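Local coordinates for protein aromatic-amino-acid:2-oxoglutarate transaminase (Candida albicans, PDB 6HND) that probably transfers amino groups between aromatic amino acids or 2-aminoadipate and 2-oxo acids, using pyridoxal 5'-phosphate as cofactor, at residues V183-F189 with K204-I210; Q258-K264 with T321-L327; K461-I467 with L509-E515. One frame throughout, in Å; residues are numbered along the deposited sequence.

Interaction 1: V183-F189 with K204-I210; sequences VILVEEF and KAVPVKI
Six hydrogen bonds join these segments, five of them between the backbones of parallel strands 183-187 and 204-208, paired in a beta-alpha-beta crossover through helix 193-200. Strand 204-208 is an outermost strand, within this chain, of the mixed seven-stranded sheet of this PLP-dependent aminotransferase. The bonds alternate: Ile184 N to Lys204 O (2.8 Å), Val206 N to Ile184 O (2.9 Å), Val186 N to Val206 O (2.9 Å), Val208 N to Val186 O (2.7 Å) and Glu188 N to Val208 O (3.0 Å). In the sixth, Glu188 (chi1 p, chi2 t) reaches forward and across so that Ile210 N donates to its OE2 (2.7 Å), while Arg485 salt-bridges OE1. The register runs Val183-Lys204 to Glu187-Val208, and the short axes approach to 4.4 Å at -40°. Ile184, Val186, Ala205 and Pro207 line the face bearing the crossover helix, where Phe194 packs on Ile184 and Val186. On the other face, Val183 CG1 is 3.7 Å from Val206 CG2 and Leu185 CB 4.0 Å from Val208 CG2. Glu187, also there, hydrogen-bonds Thr246, its side chain about 8 Å from the PLP. Ile210 CD1 meets the edge of the Phe189 ring, 4.2 Å from its CD2.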
loop_
_atom_site.group_PDB
_atom_site.type_symbol
_atom_site.label_atom_id
_atom_site.label_comp_id
_atom_site.label_asym_id
_atom_site.label_seq_id
_atom_site.Cartn_x
_atom_site.Cartn_y
_atom_site.Cartn_z
ATOM N N VAL B 183 6.368 -5.038 25.131
ATOM C CA VAL B 183 7.454 -5.982 24.745
ATOM C C VAL B 183 6.872 -6.988 23.741
ATOM O O VAL B 183 5.776 -7.500 23.988
ATOM C CB VAL B 183 8.026 -6.674 25.992
ATOM C CG1 VAL B 183 8.987 -7.805 25.650
ATOM C CG2 VAL B 183 8.694 -5.655 26.891
ATOM N N ILE B 184 7.572 -7.249 22.640
ATOM C CA ILE B 184 7.239 -8.411 21.778
ATOM C C ILE B 184 8.421 -9.367 21.814
ATOM O O ILE B 184 9.594 -8.913 21.729
ATOM C CB ILE B 184 6.832 -8.035 20.343
ATOM C CG1 ILE B 184 6.433 -9.302 19.579
ATOM C CG2 ILE B 184 7.917 -7.241 19.649
ATOM C CD1 ILE B 184 5.535 -9.091 18.403
ATOM N N LEU B 185 8.085 -10.628 22.003
ATOM C CA LEU B 185 9.010 -11.781 21.959
ATOM C C LEU B 185 9.266 -12.102 20.490
ATOM O O LEU B 185 8.271 -12.374 19.769
ATOM C CB LEU B 185 8.321 -12.961 22.643
ATOM C CG LEU B 185 8.023 -12.745 24.106
ATOM C CD1 LEU B 185 7.018 -13.769 24.598
ATOM C CD2 LEU B 185 9.326 -12.800 24.897
ATOM N N VAL B 186 10.528 -12.085 20.075
ATOM C CA VAL B 186 10.908 -12.364 18.669
ATOM C C VAL B 186 11.971 -13.464 18.664
ATOM O O VAL B 186 12.917 -13.394 19.487
ATOM C CB VAL B 186 11.376 -11.072 17.985
ATOM C CG1 VAL B 186 11.836 -11.320 16.568
ATOM C CG2 VAL B 186 10.290 -10.004 17.996
ATOM N N GLU B 187 11.821 -14.438 17.766
ATOM C CA GLU B 187 12.881 -15.447 17.466
ATOM C C GLU B 187 14.213 -14.717 17.252
ATOM O O GLU B 187 14.235 -13.780 16.470
ATOM C CB GLU B 187 12.457 -16.328 16.289
ATOM C CG GLU B 187 11.252 -17.193 16.619
ATOM C CD GLU B 187 10.452 -17.743 15.460
ATOM O OE1 GLU B 187 10.445 -17.092 14.395
ATOM O OE2 GLU B 187 9.748 -18.767 15.657
ATOM N N GLU B 188 15.269 -15.161 17.937
ATOM C CA GLU B 188 16.575 -14.459 18.043
ATOM C C GLU B 188 17.181 -14.268 16.654
ATOM O O GLU B 188 17.880 -13.273 16.502
ATOM C CB GLU B 188 17.559 -15.192 18.948
ATOM C CG GLU B 188 18.048 -16.536 18.429
ATOM C CD GLU B 188 19.112 -17.157 19.334
ATOM O OE1 GLU B 188 19.902 -16.370 19.937
ATOM O OE2 GLU B 188 19.164 -18.437 19.438
ATOM N N PHE B 189 16.943 -15.199 15.717
ATOM C CA PHE B 189 17.165 -14.991 14.258
ATOM C C PHE B 189 15.786 -14.913 13.624
ATOM O O PHE B 189 14.947 -15.830 13.898
ATOM C CB PHE B 189 18.023 -16.083 13.613
ATOM C CG PHE B 189 19.348 -16.249 14.308
ATOM C CD1 PHE B 189 20.422 -15.435 13.991
ATOM C CD2 PHE B 189 19.504 -17.195 15.309
ATOM C CE1 PHE B 189 21.625 -15.555 14.657
ATOM C CE2 PHE B 189 20.708 -17.299 15.986
ATOM C CZ PHE B 189 21.758 -16.472 15.668
ATOM N N LYS B 204 9.518 -2.908 22.463
ATOM C CA LYS B 204 10.885 -3.493 22.560
ATOM C C LYS B 204 10.824 -4.968 22.114
ATOM O O LYS B 204 9.920 -5.714 22.555
ATOM C CB LYS B 204 11.482 -3.334 23.968
ATOM C CG LYS B 204 13.013 -3.276 23.987
ATOM C CD LYS B 204 13.718 -4.095 25.080
ATOM C CE LYS B 204 14.923 -4.907 24.611
ATOM N NZ LYS B 204 16.212 -4.194 24.783
ATOM N N ALA B 205 11.755 -5.370 21.253
ATOM C CA ALA B 205 11.971 -6.767 20.822
ATOM C C ALA B 205 12.876 -7.469 21.837
ATOM O O ALA B 205 14.002 -6.996 22.087
ATOM C CB ALA B 205 12.583 -6.784 19.452
ATOM N N VAL B 206 12.389 -8.559 22.417
ATOM C CA VAL B 206 13.181 -9.452 23.310
ATOM C C VAL B 206 13.405 -10.756 22.553
ATOM O O VAL B 206 12.453 -11.378 22.076
ATOM C CB VAL B 206 12.464 -9.632 24.657
ATOM C CG1 VAL B 206 12.909 -10.882 25.390
ATOM C CG2 VAL B 206 12.657 -8.374 25.501
ATOM N N PRO B 207 14.682 -11.142 22.363
ATOM C CA PRO B 207 15.033 -12.323 21.588
ATOM C C PRO B 207 14.710 -13.631 22.323
ATOM O O PRO B 207 14.934 -13.715 23.502
ATOM C CB PRO B 207 16.548 -12.144 21.397
ATOM C CG PRO B 207 16.985 -11.438 22.662
ATOM C CD PRO B 207 15.852 -10.474 22.950
ATOM N N VAL B 208 14.179 -14.608 21.602
ATOM C CA VAL B 208 13.832 -15.970 22.102
ATOM C C VAL B 208 14.813 -16.940 21.436
ATOM O O VAL B 208 14.789 -17.039 20.182
ATOM C CB VAL B 208 12.362 -16.319 21.777
ATOM C CG1 VAL B 208 12.083 -17.804 21.914
ATOM C CG2 VAL B 208 11.364 -15.527 22.622
ATOM N N LYS B 209 15.634 -17.628 22.225
ATOM C CA LYS B 209 16.730 -18.495 21.714
ATOM C C LYS B 209 16.158 -19.589 20.805
ATOM O O LYS B 209 15.069 -20.105 21.057
ATOM C CB LYS B 209 17.534 -19.156 22.838
ATOM C CG LYS B 209 18.221 -18.197 23.796
ATOM C CD LYS B 209 19.287 -18.845 24.668
ATOM C CE LYS B 209 19.727 -17.954 25.821
ATOM N NZ LYS B 209 20.884 -18.551 26.527
ATOM N N ILE B 210 16.893 -19.896 19.747
ATOM C CA ILE B 210 16.581 -21.005 18.818
ATOM C C ILE B 210 17.511 -22.153 19.157
ATOM O O ILE B 210 18.706 -21.918 19.364
ATOM C CB ILE B 210 16.736 -20.540 17.369
ATOM C CG1 ILE B 210 15.510 -19.728 16.945
ATOM C CG2 ILE B 210 16.990 -21.732 16.459
ATOM C CD1 ILE B 210 15.720 -18.997 15.660
#

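Interaction 2: Q258-K264 with T321-L327; sequences QSLEFRK and TPSYLEL
A helix start tied to a loop far along the chain is illustrated where Gln258-Lys264 meets Thr321-Leu327, part of the loop between helix 312-319 and strand 333-338. The nearest CA pairs are Leu260-Pro322 (6.4 Å), Arg263-Tyr324 (6.8 Å) and Lys264-Leu327 (7.0 Å). Gln258 has its CA-to-CB bond toward the loop (chi1 m, chi2 t), and its OE1 accepts a 2.5 Å hydrogen bond from Tyr324 OH; its backbone O lies 3.4 Å from Thr321 CG2. Ser259 is the N-cap, its OG accepting from Phe262 N at 2.9 Å. Leu260 sets CD1 against Pro322 CG at 3.8 Å and Leu327 CD2 at 4.4 Å. Arg263 (chi1 m, chi2 and chi3 t) has the most surface covered. Its guanidinium folds back so that NE and NH2 donate to Gln258 O (2.7 and 2.8 Å), NH2 also bonding Thr249, and Thr321 CG2 covers one face, 3.4 Å from NE. Its CB makes a CH-pi contact with the Tyr324 ring, 4.2 Å from the centroid, and lies 3.8 Å from Leu327 CD1. Lys264 CG is 4.1 Å from Leu327 CD2. An ST turn, Leu325 N donating to Ser323 OG at 2.9 Å, shapes the loop; Glu279 bonds that hydroxyl, and 324-327 have helical backbone angles. Within these two segments the arginine spends its hydrogen bonds on Gln258 O, while one tyrosine-glutamine bond, a CH-pi contact and apolar packing make the join to the loop.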
loop_
_atom_site.group_PDB
_atom_site.type_symbol
_atom_site.label_atom_id
_atom_site.label_comp_id
_atom_site.label_asym_id
_atom_site.label_seq_id
_atom_site.Cartn_x
_atom_site.Cartn_y
_atom_site.Cartn_z
ATOM N N GLN B 258 7.921 -26.055 13.598
ATOM C CA GLN B 258 7.375 -26.465 14.912
ATOM C C GLN B 258 6.395 -27.607 14.658
ATOM O O GLN B 258 5.527 -27.442 13.777
ATOM C CB GLN B 258 6.691 -25.292 15.623
ATOM C CG GLN B 258 7.645 -24.208 16.091
ATOM C CD GLN B 258 6.897 -22.990 16.575
ATOM O OE1 GLN B 258 5.686 -23.021 16.810
ATOM N NE2 GLN B 258 7.618 -21.901 16.737
ATOM N N SER B 259 6.562 -28.713 15.388
ATOM C CA SER B 259 5.614 -29.855 15.441
ATOM C C SER B 259 4.255 -29.375 15.961
ATOM O O SER B 259 4.201 -28.324 16.660
ATOM C CB SER B 259 6.147 -30.956 16.323
ATOM O OG SER B 259 6.042 -30.589 17.692
ATOM N N LEU B 260 3.201 -30.142 15.687
ATOM C CA LEU B 260 1.867 -29.888 16.279
ATOM C C LEU B 260 1.998 -29.855 17.807
ATOM O O LEU B 260 1.494 -28.903 18.404
ATOM C CB LEU B 260 0.883 -30.953 15.809
ATOM C CG LEU B 260 -0.513 -30.883 16.429
ATOM C CD1 LEU B 260 -1.145 -29.492 16.265
ATOM C CD2 LEU B 260 -1.399 -31.979 15.836
ATOM N N GLU B 261 2.727 -30.790 18.418
ATOM C CA GLU B 261 2.753 -30.886 19.901
ATOM C C GLU B 261 3.531 -29.685 20.483
ATOM O O GLU B 261 3.117 -29.157 21.539
ATOM C CB GLU B 261 3.180 -32.304 20.314
ATOM C CG GLU B 261 4.664 -32.520 20.527
ATOM C CD GLU B 261 4.976 -33.889 21.129
ATOM O OE1 GLU B 261 5.901 -33.970 21.971
ATOM O OE2 GLU B 261 4.278 -34.875 20.755
ATOM N N PHE B 262 4.568 -29.218 19.788
ATOM C CA PHE B 262 5.323 -27.989 20.154
ATOM C C PHE B 262 4.390 -26.765 20.111
ATOM O O PHE B 262 4.381 -25.966 21.047
ATOM C CB PHE B 262 6.548 -27.847 19.247
ATOM C CG PHE B 262 7.505 -26.770 19.672
ATOM C CD1 PHE B 262 7.233 -25.433 19.410
ATOM C CD2 PHE B 262 8.665 -27.088 20.352
ATOM C CE1 PHE B 262 8.124 -24.436 19.794
ATOM C CE2 PHE B 262 9.547 -26.095 20.748
ATOM C CZ PHE B 262 9.265 -24.770 20.485
ATOM N N ARG B 263 3.580 -26.638 19.061
ATOM C CA ARG B 263 2.613 -25.517 18.924
ATOM C C ARG B 263 1.583 -25.544 20.062
ATOM O O ARG B 263 1.209 -24.457 20.530
ATOM C CB ARG B 263 1.908 -25.552 17.572
ATOM C CG ARG B 263 2.825 -25.279 16.391
ATOM C CD ARG B 263 2.252 -25.848 15.101
ATOM N NE ARG B 263 3.313 -25.933 14.124
ATOM C CZ ARG B 263 3.498 -25.081 13.128
ATOM N NH1 ARG B 263 2.635 -24.107 12.887
ATOM N NH2 ARG B 263 4.531 -25.253 12.325
ATOM N N LYS B 264 1.140 -26.723 20.511
ATOM C CA LYS B 264 0.149 -26.799 21.613
ATOM C C LYS B 264 0.788 -26.215 22.861
ATOM O O LYS B 264 0.086 -25.506 23.569
ATOM C CB LYS B 264 -0.354 -28.225 21.830
ATOM C CG LYS B 264 -1.169 -28.767 20.660
ATOM C CD LYS B 264 -2.031 -29.970 20.996
ATOM C CE LYS B 264 -2.357 -30.789 19.765
ATOM N NZ LYS B 264 -3.504 -31.689 20.014
ATOM N N THR B 321 1.616 -28.886 8.293
ATOM C CA THR B 321 1.610 -28.760 9.766
ATOM C C THR B 321 0.543 -27.745 10.150
ATOM O O THR B 321 0.499 -26.688 9.536
ATOM C CB THR B 321 2.975 -28.369 10.324
ATOM O OG1 THR B 321 3.950 -29.220 9.707
ATOM C CG2 THR B 321 2.966 -28.448 11.835
ATOM N N PRO B 322 -0.353 -28.045 11.131
ATOM C CA PRO B 322 -1.386 -27.116 11.563
ATOM C C PRO B 322 -0.891 -25.723 11.950
ATOM O O PRO B 322 0.171 -25.623 12.543
ATOM C CB PRO B 322 -1.981 -27.791 12.794
ATOM C CG PRO B 322 -1.830 -29.264 12.501
ATOM C CD PRO B 322 -0.483 -29.339 11.829
ATOM N N SER B 323 -1.706 -24.713 11.600
ATOM C CA SER B 323 -1.587 -23.295 12.007
ATOM C C SER B 323 -1.981 -23.165 13.479
ATOM O O SER B 323 -2.859 -23.927 13.938
ATOM C CB SER B 323 -2.450 -22.396 11.109
ATOM O OG SER B 323 -2.631 -21.085 11.655
ATOM N N TYR B 324 -1.385 -22.191 14.165
ATOM C CA TYR B 324 -1.856 -21.680 15.478
ATOM C C TYR B 324 -3.354 -21.332 15.439
ATOM O O TYR B 324 -3.970 -21.359 16.512
ATOM C CB TYR B 324 -0.966 -20.519 15.943
ATOM C CG TYR B 324 0.330 -20.987 16.573
ATOM C CD1 TYR B 324 0.369 -21.352 17.917
ATOM C CD2 TYR B 324 1.493 -21.117 15.833
ATOM C CE1 TYR B 324 1.544 -21.769 18.524
ATOM C CE2 TYR B 324 2.677 -21.541 16.423
ATOM C CZ TYR B 324 2.698 -21.881 17.768
ATOM O OH TYR B 324 3.835 -22.331 18.364
ATOM N N LEU B 325 -3.929 -21.010 14.280
ATOM C CA LEU B 325 -5.391 -20.723 14.142
ATOM C C LEU B 325 -6.181 -21.955 14.601
ATOM O O LEU B 325 -7.309 -21.798 15.126
ATOM C CB LEU B 325 -5.749 -20.413 12.681
ATOM C CG LEU B 325 -5.312 -19.065 12.084
ATOM C CD1 LEU B 325 -5.767 -18.963 10.632
ATOM C CD2 LEU B 325 -5.824 -17.870 12.884
ATOM N N GLU B 326 -5.625 -23.138 14.339
ATOM C CA GLU B 326 -6.317 -24.430 14.541
ATOM C C GLU B 326 -6.375 -24.719 16.045
ATOM O O GLU B 326 -7.232 -25.499 16.416
ATOM C CB GLU B 326 -5.647 -25.530 13.716
ATOM C CG GLU B 326 -5.865 -25.297 12.236
ATOM C CD GLU B 326 -5.064 -26.173 11.292
ATOM O OE1 GLU B 326 -5.354 -27.347 11.239
ATOM O OE2 GLU B 326 -4.185 -25.651 10.582
ATOM N N LEU B 327 -5.517 -24.084 16.846
ATOM C CA LEU B 327 -5.483 -24.222 18.320
ATOM C C LEU B 327 -6.304 -23.127 18.987
ATOM O O LEU B 327 -6.748 -23.336 20.124
ATOM C CB LEU B 327 -4.024 -24.133 18.779
ATOM C CG LEU B 327 -3.092 -25.150 18.124
ATOM C CD1 LEU B 327 -1.717 -25.074 18.737
ATOM C CD2 LEU B 327 -3.656 -26.557 18.269
#

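Interaction 3: K461-I467 with L509-E515; sequences KLISYGI and LTDAVYE
Small residues let helices approach closely, and Ala512 illustrates the point in the crossing of helix 461-465 with helix 509-515, parts of 451-465 and 499-518. The short axes come within 8.8 Å at 131°, and Leu462 and Ala512 have the nearest CA atoms in the register, 5.5 Å apart. Ala512 and Tyr465 have the most surface covered. The alanine lies over one face of the phenol: its CA is 3.8 Å from the ring centroid and 8° off the normal, a CH-pi contact, and its CB is 3.6 Å from Tyr465 CG. The same methyl receives Leu462 CD2 at 3.4 Å. Glu515 (chi1 and chi2 t) holds two residues one helical turn apart. Its OE2 accepts from Tyr465 OH at a very short 2.4 Å, and OE1 forms a salt bridge with Lys461 NZ (chi1 t, chi2 p) at 2.5 Å, although the position of OE1 is less certain. Phe523 adds a cation-pi contact to that lysine. Leu462 CD1 also meets Leu509 CD1 at 3.9 Å. Gly466, with phi 84°, ends the first helix in a Schellman motif and turns the chain so that Ile467 CG2 reaches Leu509 N at 3.8 Å. Around the crossing, Leu509 packs on Phe441 of strand 438-443 and Leu491 of strand 488-492, Leu462 touches Phe489, and Ile467 pairs in parallel with a strand of the second subunit.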
loop_
_atom_site.group_PDB
_atom_site.type_symbol
_atom_site.label_atom_id
_atom_site.label_comp_id
_atom_site.label_asym_id
_atom_site.label_seq_id
_atom_site.Cartn_x
_atom_site.Cartn_y
_atom_site.Cartn_z
ATOM N N LYS B 461 35.659 -14.322 1.797
ATOM C CA LYS B 461 36.147 -15.506 1.034
ATOM C C LYS B 461 35.073 -16.044 0.065
ATOM O O LYS B 461 35.409 -16.362 -1.099
ATOM C CB LYS B 461 36.572 -16.615 1.998
ATOM C CG LYS B 461 37.494 -17.647 1.380
ATOM C CD LYS B 461 38.680 -17.005 0.678
ATOM C CE LYS B 461 39.880 -17.904 0.590
ATOM N NZ LYS B 461 40.917 -17.282 -0.254
ATOM N N LEU B 462 33.833 -16.189 0.531
ATOM C CA LEU B 462 32.699 -16.662 -0.309
ATOM C C LEU B 462 32.519 -15.674 -1.468
ATOM O O LEU B 462 32.409 -16.133 -2.626
ATOM C CB LEU B 462 31.403 -16.750 0.511
ATOM C CG LEU B 462 31.378 -17.713 1.699
ATOM C CD1 LEU B 462 29.979 -17.782 2.256
ATOM C CD2 LEU B 462 31.831 -19.094 1.322
ATOM N N ILE B 463 32.491 -14.363 -1.172
ATOM C CA ILE B 463 32.314 -13.300 -2.213
ATOM C C ILE B 463 33.430 -13.460 -3.255
ATOM O O ILE B 463 33.089 -13.549 -4.448
ATOM C CB ILE B 463 32.266 -11.888 -1.609
ATOM C CG1 ILE B 463 31.065 -11.709 -0.672
ATOM C CG2 ILE B 463 32.284 -10.837 -2.714
ATOM C CD1 ILE B 463 31.167 -10.500 0.231
ATOM N N SER B 464 34.687 -13.618 -2.825
ATOM C CA SER B 464 35.854 -13.850 -3.728
ATOM C C SER B 464 35.686 -15.159 -4.509
ATOM O O SER B 464 36.074 -15.163 -5.685
ATOM C CB SER B 464 37.189 -13.783 -3.022
ATOM O OG SER B 464 37.319 -14.806 -2.070
ATOM N N TYR B 465 35.034 -16.183 -3.950
ATOM C CA TYR B 465 34.760 -17.466 -4.665
ATOM C C TYR B 465 33.490 -17.398 -5.545
ATOM O O TYR B 465 33.221 -18.383 -6.257
ATOM C CB TYR B 465 34.717 -18.627 -3.669
ATOM C CG TYR B 465 36.034 -19.343 -3.493
ATOM C CD1 TYR B 465 37.106 -18.743 -2.841
ATOM C CD2 TYR B 465 36.204 -20.635 -3.967
ATOM C CE1 TYR B 465 38.315 -19.408 -2.677
ATOM C CE2 TYR B 465 37.392 -21.319 -3.790
ATOM C CZ TYR B 465 38.453 -20.698 -3.160
ATOM O OH TYR B 465 39.614 -21.388 -3.024
ATOM N N GLY B 466 32.732 -16.296 -5.501
ATOM C CA GLY B 466 31.594 -16.035 -6.402
ATOM C C GLY B 466 30.304 -16.692 -5.936
ATOM O O GLY B 466 29.505 -17.141 -6.773
ATOM N N ILE B 467 30.084 -16.732 -4.635
ATOM C CA ILE B 467 28.815 -17.250 -4.042
ATOM C C ILE B 467 28.345 -16.237 -2.986
ATOM O O ILE B 467 29.101 -15.961 -2.005
ATOM C CB ILE B 467 29.004 -18.700 -3.526
ATOM C CG1 ILE B 467 27.692 -19.327 -3.057
ATOM C CG2 ILE B 467 30.079 -18.776 -2.448
ATOM C CD1 ILE B 467 26.601 -19.374 -4.110
ATOM N N LEU B 509 30.498 -22.547 -2.534
ATOM C CA LEU B 509 30.253 -22.352 -1.082
ATOM C C LEU B 509 31.288 -23.158 -0.313
ATOM O O LEU B 509 32.036 -22.595 0.497
ATOM C CB LEU B 509 28.841 -22.837 -0.756
ATOM C CG LEU B 509 28.400 -22.676 0.695
ATOM C CD1 LEU B 509 28.554 -21.236 1.165
ATOM C CD2 LEU B 509 26.958 -23.142 0.852
ATOM N N THR B 510 31.332 -24.443 -0.623
ATOM C CA THR B 510 32.088 -25.474 0.114
ATOM C C THR B 510 33.585 -25.378 -0.206
ATOM O O THR B 510 34.369 -25.618 0.736
ATOM C CB THR B 510 31.434 -26.823 -0.167
ATOM O OG1 THR B 510 31.317 -26.964 -1.584
ATOM C CG2 THR B 510 30.075 -26.896 0.485
ATOM N N ASP B 511 33.960 -25.059 -1.455
ATOM C CA ASP B 511 35.364 -24.784 -1.873
ATOM C C ASP B 511 35.904 -23.611 -1.042
ATOM O O ASP B 511 37.020 -23.700 -0.494
ATOM C CB ASP B 511 35.466 -24.399 -3.350
ATOM C CG ASP B 511 35.301 -25.500 -4.390
ATOM O OD1 ASP B 511 35.289 -26.711 -4.031
ATOM O OD2 ASP B 511 35.180 -25.122 -5.583
ATOM N N ALA B 512 35.142 -22.526 -0.953
ATOM C CA ALA B 512 35.534 -21.327 -0.180
ATOM C C ALA B 512 35.719 -21.674 1.309
ATOM O O ALA B 512 36.693 -21.199 1.901
ATOM C CB ALA B 512 34.499 -20.251 -0.382
ATOM N N VAL B 513 34.823 -22.477 1.909
ATOM C CA VAL B 513 34.920 -22.833 3.356
ATOM C C VAL B 513 36.147 -23.722 3.546
ATOM O O VAL B 513 36.921 -23.476 4.509
ATOM C CB VAL B 513 33.656 -23.496 3.938
ATOM C CG1 VAL B 513 33.856 -23.766 5.422
ATOM C CG2 VAL B 513 32.386 -22.674 3.736
ATOM N N TYR B 514 36.315 -24.712 2.667
ATOM C CA TYR B 514 37.478 -25.631 2.648
ATOM C C TYR B 514 38.786 -24.832 2.650
ATOM O O TYR B 514 39.636 -25.096 3.518
ATOM C CB TYR B 514 37.487 -26.551 1.427
ATOM C CG TYR B 514 38.611 -27.554 1.514
ATOM C CD1 TYR B 514 38.515 -28.624 2.387
ATOM C CD2 TYR B 514 39.792 -27.398 0.799
ATOM C CE1 TYR B 514 39.547 -29.534 2.527
ATOM C CE2 TYR B 514 40.839 -28.304 0.930
ATOM C CZ TYR B 514 40.718 -29.377 1.801
ATOM O OH TYR B 514 41.713 -30.296 1.985
ATOM N N GLU B 515 38.949 -23.893 1.715
ATOM C CA GLU B 515 40.194 -23.095 1.632
ATOM C C GLU B 515 40.341 -22.325 2.936
ATOM O O GLU B 515 41.458 -22.272 3.471
ATOM C CB GLU B 515 40.219 -22.144 0.438
ATOM C CG GLU B 515 41.633 -21.681 0.071
ATOM C CD GLU B 515 41.713 -20.304 -0.585
ATOM O OE1 GLU B 515 42.254 -19.355 0.063
ATOM O OE2 GLU B 515 41.218 -20.163 -1.734
#

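Along the chain the three contacts follow in series. Interactions 1 and 2 have centres about 19 Å apart and touch, Glu187 OE2 lying 3.9 Å from Gln258 NE2. Both belong to the mixed seven-stranded sheet and its flanking elements: interaction 1 includes 204-208, one of the outermost strands within this chain, whereas interaction 2 joins helix 260-272 to the loop before strand 333-338; their nearest side chains lie about 8 Å and 12 Å from the PLP. Interaction 3, centre to centre about 31 Å from interaction 1 and about 38 Å from interaction 2, joins helices packed on the antiparallel four-stranded sheet. This separates two contacts of the cofactor-bearing sheet region from one at the subunit interface.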